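Local coordinates for Lmo0181 protein (Listeria monocytogenes serovar 1/2a, PDB 5F7V) that binds the cyclic glucan cycloalternan and, as the substrate-binding lipoprotein of an ABC transporter, probably delivers it for uptake, at residues S128-I133 / H279-G284; G251-D256 / N318-A323. All coordinates share one frame; numbering follows the deposited sequence.

Contact 1: residues S128-I133 / H279-G284. With GLC (alpha-D-glucopyranose), chain B; GLC (alpha-D-glucopyranose), chain C.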
loop_
_atom_site.group_PDB
_atom_site.type_symbol
_atom_site.label_atom_id
_atom_site.label_comp_id
_atom_site.label_asym_id
_atom_site.label_seq_id
_atom_site.Cartn_x
_atom_site.Cartn_y
_atom_site.Cartn_z
ATOM N N SER A 128 3.841 2.169 5.234
ATOM C CA SER A 128 2.413 2.090 5.598
ATOM C C SER A 128 1.945 0.650 5.714
ATOM O O SER A 128 2.659 -0.291 5.374
ATOM C CB SER A 128 1.585 2.798 4.509
ATOM O OG SER A 128 1.663 2.132 3.266
ATOM N N ASN A 129 0.737 0.495 6.242
ATOM C CA ASN A 129 0.087 -0.813 6.336
ATOM C C ASN A 129 -1.409 -0.631 6.256
ATOM O O ASN A 129 -1.920 0.457 6.016
ATOM C CB ASN A 129 0.602 -1.572 7.554
ATOM C CG ASN A 129 0.309 -0.868 8.850
ATOM O OD1 ASN A 129 -0.424 0.125 8.905
ATOM N ND2 ASN A 129 0.893 -1.358 9.930
ATOM N N VAL A 130 -2.064 -1.791 6.363
ATOM C CA VAL A 130 -3.513 -1.873 6.245
ATOM C C VAL A 130 -4.084 -2.318 7.572
ATOM O O VAL A 130 -3.470 -3.050 8.326
ATOM C CB VAL A 130 -3.866 -2.856 5.114
ATOM C CG1 VAL A 130 -5.343 -3.283 5.121
ATOM C CG2 VAL A 130 -3.471 -2.254 3.752
ATOM N N VAL A 131 -5.257 -1.776 7.897
ATOM C CA VAL A 131 -5.964 -2.067 9.133
ATOM C C VAL A 131 -7.427 -2.254 8.803
ATOM O O VAL A 131 -7.882 -1.943 7.699
ATOM C CB VAL A 131 -5.817 -0.940 10.179
ATOM C CG1 VAL A 131 -4.378 -0.914 10.680
ATOM C CG2 VAL A 131 -6.189 0.418 9.636
ATOM N N THR A 132 -8.150 -2.790 9.777
ATOM C CA THR A 132 -9.622 -2.784 9.685
ATOM C C THR A 132 -10.125 -1.473 10.217
ATOM O O THR A 132 -9.964 -1.185 11.404
ATOM C CB THR A 132 -10.202 -3.949 10.472
ATOM O OG1 THR A 132 -9.671 -5.157 9.921
ATOM C CG2 THR A 132 -11.723 -3.944 10.400
ATOM N N ILE A 133 -10.796 -0.711 9.376
ATOM C CA ILE A 133 -11.350 0.582 9.748
ATOM C C ILE A 133 -12.848 0.371 9.940
ATOM O O ILE A 133 -13.503 -0.187 9.050
ATOM C CB ILE A 133 -11.085 1.636 8.678
ATOM C CG1 ILE A 133 -9.584 1.695 8.357
ATOM C CG2 ILE A 133 -11.637 2.986 9.153
ATOM C CD1 ILE A 133 -9.166 2.870 7.542
ATOM N N HIS A 279 -0.100 -6.308 6.011
ATOM C CA HIS A 279 0.645 -5.658 4.919
ATOM C C HIS A 279 1.740 -4.761 5.463
ATOM O O HIS A 279 1.647 -4.168 6.519
ATOM C CB HIS A 279 -0.303 -4.811 4.086
ATOM C CG HIS A 279 -0.957 -5.575 2.984
ATOM N ND1 HIS A 279 -2.306 -5.504 2.727
ATOM C CD2 HIS A 279 -0.431 -6.370 2.024
ATOM C CE1 HIS A 279 -2.580 -6.228 1.658
ATOM N NE2 HIS A 279 -1.461 -6.749 1.212
ATOM N N PHE A 280 2.798 -4.619 4.679
ATOM C CA PHE A 280 3.865 -3.626 4.831
ATOM C C PHE A 280 4.173 -3.081 3.453
ATOM O O PHE A 280 4.579 -3.807 2.557
ATOM C CB PHE A 280 5.115 -4.248 5.452
ATOM C CG PHE A 280 6.205 -3.242 5.699
ATOM C CD1 PHE A 280 6.224 -2.522 6.892
ATOM C CD2 PHE A 280 7.147 -2.970 4.724
ATOM C CE1 PHE A 280 7.223 -1.592 7.119
ATOM C CE2 PHE A 280 8.124 -2.017 4.943
ATOM C CZ PHE A 280 8.136 -1.357 6.128
ATOM N N PHE A 281 3.965 -1.789 3.319
ATOM C CA PHE A 281 4.206 -1.081 2.055
ATOM C C PHE A 281 5.209 0.023 2.310
ATOM O O PHE A 281 5.339 0.525 3.404
ATOM C CB PHE A 281 2.876 -0.543 1.518
ATOM C CG PHE A 281 1.926 -1.613 1.077
ATOM C CD1 PHE A 281 2.299 -2.504 0.075
ATOM C CD2 PHE A 281 0.664 -1.687 1.603
ATOM C CE1 PHE A 281 1.429 -3.492 -0.324
ATOM C CE2 PHE A 281 -0.206 -2.685 1.203
ATOM C CZ PHE A 281 0.169 -3.579 0.230
ATOM N N ALA A 282 5.890 0.432 1.259
ATOM C CA ALA A 282 6.815 1.553 1.339
ATOM C C ALA A 282 6.935 2.248 0.025
ATOM O O ALA A 282 6.914 1.593 -1.013
ATOM C CB ALA A 282 8.201 1.118 1.781
ATOM N N ASN A 283 7.024 3.569 0.061
ATOM C CA ASN A 283 7.322 4.348 -1.140
ATOM C C ASN A 283 8.714 4.916 -1.073
ATOM O O ASN A 283 9.171 5.269 0.015
ATOM C CB ASN A 283 6.308 5.474 -1.251
ATOM C CG ASN A 283 4.896 4.917 -1.421
ATOM O OD1 ASN A 283 4.688 4.026 -2.222
ATOM N ND2 ASN A 283 3.925 5.466 -0.686
ATOM N N GLY A 284 9.340 5.016 -2.228
ATOM C CA GLY A 284 10.706 5.509 -2.366
ATOM C C GLY A 284 10.779 6.448 -3.532
ATOM O O GLY A 284 9.910 6.437 -4.408
HETATM C C1 GLC B . -0.485 2.799 -0.981
HETATM C C2 GLC B . 0.986 2.886 -0.643
HETATM C C3 GLC B . 1.807 2.152 -1.688
HETATM C C4 GLC B . 1.277 0.738 -1.892
HETATM C C5 GLC B . -0.203 0.779 -2.249
HETATM C C6 GLC B . -0.828 -0.607 -2.347
HETATM O O2 GLC B . 1.358 4.267 -0.566
HETATM O O3 GLC B . 3.149 2.089 -1.212
HETATM O O4 GLC B . 1.970 0.172 -3.009
HETATM O O5 GLC B . -0.916 1.460 -1.193
HETATM O O6 GLC B . -2.243 -0.350 -2.499
HETATM C C1 GLC C . -2.938 -1.429 -3.130
HETATM C C2 GLC C . -4.329 -0.872 -3.399
HETATM C C3 GLC C . -4.988 -0.514 -2.066
HETATM C C4 GLC C . -5.013 -1.739 -1.172
HETATM C C5 GLC C . -3.631 -2.403 -1.073
HETATM C C6 GLC C . -3.646 -3.779 -0.402
HETATM O O2 GLC C . -4.267 0.270 -4.271
HETATM O O3 GLC C . -6.319 -0.078 -2.376
HETATM O O4 GLC C . -5.397 -1.376 0.165
HETATM O O5 GLC C . -3.015 -2.615 -2.343
HETATM O O6 GLC C . -4.503 -4.640 -1.145
HETATM O O HOH W 1 2.203 -4.193 9.215
HETATM O O HOH W 2 -2.491 -5.330 7.147
#
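The two segments run antiparallel and meet at one hydrogen-bonded pair, Ser128 with Phe281, whose CA atoms lie 5.1 Å apart. Both bonds of the pair form: Ser128 N gives to Phe281 O at 2.9 Å, and Phe281 N returns a straighter bond to Ser128 O, with 168° at the hydrogen. In each the donor stands above the carbonyl plane. On the side of Val130 and His279 the strands part, and water bridges them: one molecule donates to Val130 O and accepts from His279 N, while a second accepts from Asn129 ND2 and donates to His279 O. Asn129 ND2 is also bonded to Val345 O.

Ser128 and Phe281 project from the same face of the sheet. Serine is small enough to sit beside the ring: with OG between backbone N and carbonyl carbon (chi1 65°), it comes 3.4 Å from Phe281 CB, near the ring plane. Val130 lies alongside His279, pointing the same way, and its CG2 branch approaches His279 ND1 at 3.6 Å and the edge of the Phe281 ring. Phe281 CZ also lies over one face of the imidazole, toward its rim.

Both rings meet the sugar. Glucose B places C6 over the centre of one Phe281 face, 4.0 Å above the ring plane. C6 of glucose C comes 3.4 Å from His279 CE1. The imidazole is anchored by a hydrogen bond from NE2 to Asn180 O, so NE2 carries a proton. Farther along, the Asn283 amide grips two neighbouring hydroxyls: ND2 gives to O2 of glucose B, and OD1 accepts from O3 at 2.7 Å. A carboxamide suits this place because it offers both a donor and an acceptor, so apolar packing of sugar carbons on the phenyl ring and paired polar bonds together fix how the glucose sits.

Contact 2: residues G251-D256 / N318-A323. With GLC (alpha-D-glucopyranose), chain B; GLC (alpha-D-glucopyranose), chain D; GLC (alpha-D-glucopyranose), chain E.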
loop_
_atom_site.group_PDB
_atom_site.type_symbol
_atom_site.label_atom_id
_atom_site.label_comp_id
_atom_site.label_asym_id
_atom_site.label_seq_id
_atom_site.Cartn_x
_atom_site.Cartn_y
_atom_site.Cartn_z
ATOM N N GLY A 251 -5.850 0.972 3.733
ATOM C CA GLY A 251 -4.623 1.507 4.294
ATOM C C GLY A 251 -4.756 2.748 5.134
ATOM O O GLY A 251 -5.700 3.531 5.057
ATOM N N ILE A 252 -3.698 2.960 5.910
ATOM C CA ILE A 252 -3.591 4.153 6.749
ATOM C C ILE A 252 -3.497 5.427 5.912
ATOM O O ILE A 252 -3.635 6.530 6.430
ATOM C CB ILE A 252 -2.413 4.084 7.757
ATOM C CG1 ILE A 252 -1.034 4.098 7.080
ATOM C CG2 ILE A 252 -2.585 2.857 8.648
ATOM C CD1 ILE A 252 0.136 4.056 8.030
ATOM N N TRP A 253 -3.218 5.268 4.616
ATOM C CA TRP A 253 -3.234 6.390 3.663
ATOM C C TRP A 253 -4.606 6.985 3.460
ATOM O O TRP A 253 -4.696 8.038 2.836
ATOM C CB TRP A 253 -2.628 6.004 2.291
ATOM C CG TRP A 253 -3.206 4.776 1.699
ATOM C CD1 TRP A 253 -4.283 4.694 0.848
ATOM C CD2 TRP A 253 -2.719 3.445 1.863
ATOM N NE1 TRP A 253 -4.519 3.399 0.520
ATOM C CE2 TRP A 253 -3.565 2.603 1.105
ATOM C CE3 TRP A 253 -1.639 2.862 2.555
ATOM C CZ2 TRP A 253 -3.379 1.211 1.051
ATOM C CZ3 TRP A 253 -1.462 1.489 2.475
ATOM C CH2 TRP A 253 -2.317 0.672 1.751
ATOM N N LEU A 254 -5.657 6.356 3.990
ATOM C CA LEU A 254 -6.996 6.951 3.933
ATOM C C LEU A 254 -7.405 7.627 5.240
ATOM O O LEU A 254 -8.517 8.137 5.313
ATOM C CB LEU A 254 -8.046 5.919 3.519
ATOM C CG LEU A 254 -7.854 5.479 2.060
ATOM C CD1 LEU A 254 -8.979 4.506 1.680
ATOM C CD2 LEU A 254 -7.744 6.609 1.042
ATOM N N PHE A 255 -6.546 7.660 6.248
ATOM C CA PHE A 255 -6.925 8.354 7.467
ATOM C C PHE A 255 -7.220 9.833 7.202
ATOM O O PHE A 255 -8.168 10.349 7.785
ATOM C CB PHE A 255 -5.802 8.290 8.498
ATOM C CG PHE A 255 -5.657 6.977 9.222
ATOM C CD1 PHE A 255 -6.413 5.839 8.914
ATOM C CD2 PHE A 255 -4.659 6.866 10.194
ATOM C CE1 PHE A 255 -6.198 4.653 9.588
ATOM C CE2 PHE A 255 -4.454 5.700 10.870
ATOM C CZ PHE A 255 -5.217 4.589 10.549
ATOM N N ASP A 256 -6.477 10.517 6.332
ATOM C CA ASP A 256 -6.787 11.918 6.042
ATOM C C ASP A 256 -8.188 12.054 5.418
ATOM O O ASP A 256 -8.951 12.904 5.880
ATOM C CB ASP A 256 -5.727 12.548 5.126
ATOM C CG ASP A 256 -5.997 14.009 4.853
ATOM O OD1 ASP A 256 -5.719 14.810 5.757
ATOM O OD2 ASP A 256 -6.536 14.345 3.766
ATOM N N ASN A 318 -1.007 13.063 8.779
ATOM C CA ASN A 318 -1.341 11.637 8.803
ATOM C C ASN A 318 -0.970 10.941 7.508
ATOM O O ASN A 318 -1.615 9.954 7.152
ATOM C CB ASN A 318 -2.825 11.414 9.079
ATOM C CG ASN A 318 -3.258 11.953 10.419
ATOM O OD1 ASN A 318 -2.748 11.533 11.455
ATOM N ND2 ASN A 318 -4.223 12.863 10.408
ATOM N N TRP A 319 0.046 11.438 6.804
ATOM C CA TRP A 319 0.347 10.972 5.445
ATOM C C TRP A 319 1.270 9.773 5.493
ATOM O O TRP A 319 2.471 9.872 5.324
ATOM C CB TRP A 319 0.866 12.130 4.606
ATOM C CG TRP A 319 1.212 11.730 3.208
ATOM C CD1 TRP A 319 0.760 10.645 2.509
ATOM C CD2 TRP A 319 2.127 12.416 2.354
ATOM N NE1 TRP A 319 1.334 10.645 1.270
ATOM C CE2 TRP A 319 2.188 11.710 1.143
ATOM C CE3 TRP A 319 2.907 13.569 2.497
ATOM C CZ2 TRP A 319 3.024 12.116 0.096
ATOM C CZ3 TRP A 319 3.711 13.964 1.437
ATOM C CH2 TRP A 319 3.762 13.241 0.256
ATOM N N GLU A 320 0.680 8.617 5.772
ATOM C CA GLU A 320 1.440 7.376 6.013
ATOM C C GLU A 320 2.376 7.636 7.191
ATOM O O GLU A 320 2.010 8.390 8.086
ATOM C CB GLU A 320 2.129 6.855 4.764
ATOM C CG GLU A 320 1.114 6.597 3.645
ATOM C CD GLU A 320 1.657 5.848 2.458
ATOM O OE1 GLU A 320 2.900 5.565 2.403
ATOM O OE2 GLU A 320 0.813 5.584 1.573
ATOM N N LEU A 321 3.548 7.018 7.243
ATOM C CA LEU A 321 4.545 7.215 8.291
ATOM C C LEU A 321 5.843 7.604 7.635
ATOM O O LEU A 321 6.187 7.083 6.594
ATOM C CB LEU A 321 4.696 5.928 9.126
ATOM C CG LEU A 321 3.487 5.520 9.978
ATOM C CD1 LEU A 321 3.713 4.124 10.532
ATOM C CD2 LEU A 321 3.231 6.512 11.083
ATOM N N PRO A 322 6.589 8.517 8.256
ATOM C CA PRO A 322 7.928 8.858 7.782
ATOM C C PRO A 322 8.896 7.711 8.004
ATOM O O PRO A 322 8.675 6.826 8.810
ATOM C CB PRO A 322 8.281 10.075 8.618
ATOM C CG PRO A 322 7.597 9.787 9.919
ATOM C CD PRO A 322 6.306 9.113 9.575
ATOM N N ALA A 323 9.959 7.728 7.225
ATOM C CA ALA A 323 10.999 6.743 7.412
ATOM C C ALA A 323 11.731 6.817 8.740
ATOM O O ALA A 323 12.189 5.803 9.247
ATOM C CB ALA A 323 11.975 6.823 6.283
HETATM C C1 GLC B . -0.485 2.799 -0.981
HETATM C C2 GLC B . 0.986 2.886 -0.643
HETATM C C3 GLC B . 1.807 2.152 -1.688
HETATM C C4 GLC B . 1.277 0.738 -1.892
HETATM C C5 GLC B . -0.203 0.779 -2.249
HETATM C C6 GLC B . -0.828 -0.607 -2.347
HETATM O O2 GLC B . 1.358 4.267 -0.566
HETATM O O3 GLC B . 3.149 2.089 -1.212
HETATM O O4 GLC B . 1.970 0.172 -3.009
HETATM O O5 GLC B . -0.916 1.460 -1.193
HETATM O O6 GLC B . -2.243 -0.350 -2.499
HETATM C C1 GLC D . -6.948 0.720 -1.367
HETATM C C2 GLC D . -8.434 0.597 -1.651
HETATM C C3 GLC D . -8.844 1.337 -2.899
HETATM C C4 GLC D . -8.302 2.755 -2.908
HETATM C C5 GLC D . -6.805 2.752 -2.676
HETATM C C6 GLC D . -6.362 4.192 -2.477
HETATM O O2 GLC D . -8.840 -0.775 -1.715
HETATM O O3 GLC D . -10.237 1.309 -3.164
HETATM O O4 GLC D . -8.644 3.420 -4.119
HETATM O O5 GLC D . -6.518 2.097 -1.440
HETATM O O6 GLC D . -4.954 4.322 -2.248
HETATM C C1 GLC E . -4.182 4.322 -3.450
HETATM C C2 GLC E . -2.919 3.529 -3.176
HETATM C C3 GLC E . -2.009 4.231 -2.182
HETATM C C4 GLC E . -1.711 5.621 -2.706
HETATM C C5 GLC E . -3.044 6.366 -2.852
HETATM C C6 GLC E . -2.862 7.809 -3.306
HETATM O O2 GLC E . -3.284 2.236 -2.697
HETATM O O3 GLC E . -0.746 3.573 -2.134
HETATM O O4 GLC E . -0.792 6.307 -1.851
HETATM O O5 GLC E . -3.848 5.659 -3.799
HETATM O O6 GLC E . -2.430 7.785 -4.665
HETATM O O HOH W 3 -1.687 7.499 8.325
HETATM O O HOH W 4 -3.916 9.621 5.411
HETATM O O HOH W 5 -5.110 14.257 8.142
#
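The Trp253 indole lies between sugar and backbone. Glucose B sets C1 over the ring centre, 3.5 Å above the plane, and C3 of glucose E covers the rim of that face; Gly251 CA lies 3.3 Å above the opposite face, toward its rim, where a residue without a side chain lets the indole lie close. At the edge, NE1 gives a nearly straight bond (167°) to the in-plane O5 of glucose D. The first torsion, 52°, holds CG between backbone N and carbonyl carbon.

Glu320 crosses the indole obliquely, its carboxylate turned 55° from the ring. Its OE2 lies 3.5 Å from Trp253 CB. Glu320 OE2 also accepts a bond from O2 of glucose B at 2.6 Å, while OE1 is held by Ser126 OG, a second-shell contact that would help to orient the carboxylate.

Ile252 CD1 meets Leu321 CG at 4.1 Å, the side chains crossing at about a right angle, and two waters each donate to both Ile252 O and Asn318 O, bridging the backbones. Asn318, at positive phi, is the C-prime residue of a Schellman motif ending helix 308-316. A tryptophan platform with an acid gripping a hydroxyl is characteristic of carbohydrate sites in periplasmic-type binding proteins.

In the fold
From the N terminus the chain first passes 128-133 on strand 119-135, then 251-256, which begins on the last residue of strand 245-251. Residues 279-284, on strand 278-287, return to 128-133 and close contact 1; residues 318-323 later come back to 251-256 and close contact 2. The segments alternate, so the two loops cross. Contact 1 joins two strands of the sheet, whereas contact 2 ties a 3-10 turn to the turn after helix 308-316 and the short strand 321-322 that follows. Their centres are about 8 Å apart, and strand 119-135 joins them: Asn129 O lies 3.1 Å from Ile252 N, a probable hydrogen bond, and Ser128 OG packs against Trp253. Both contacts reach glucose B, where Asn283 and Glu320 share its O2.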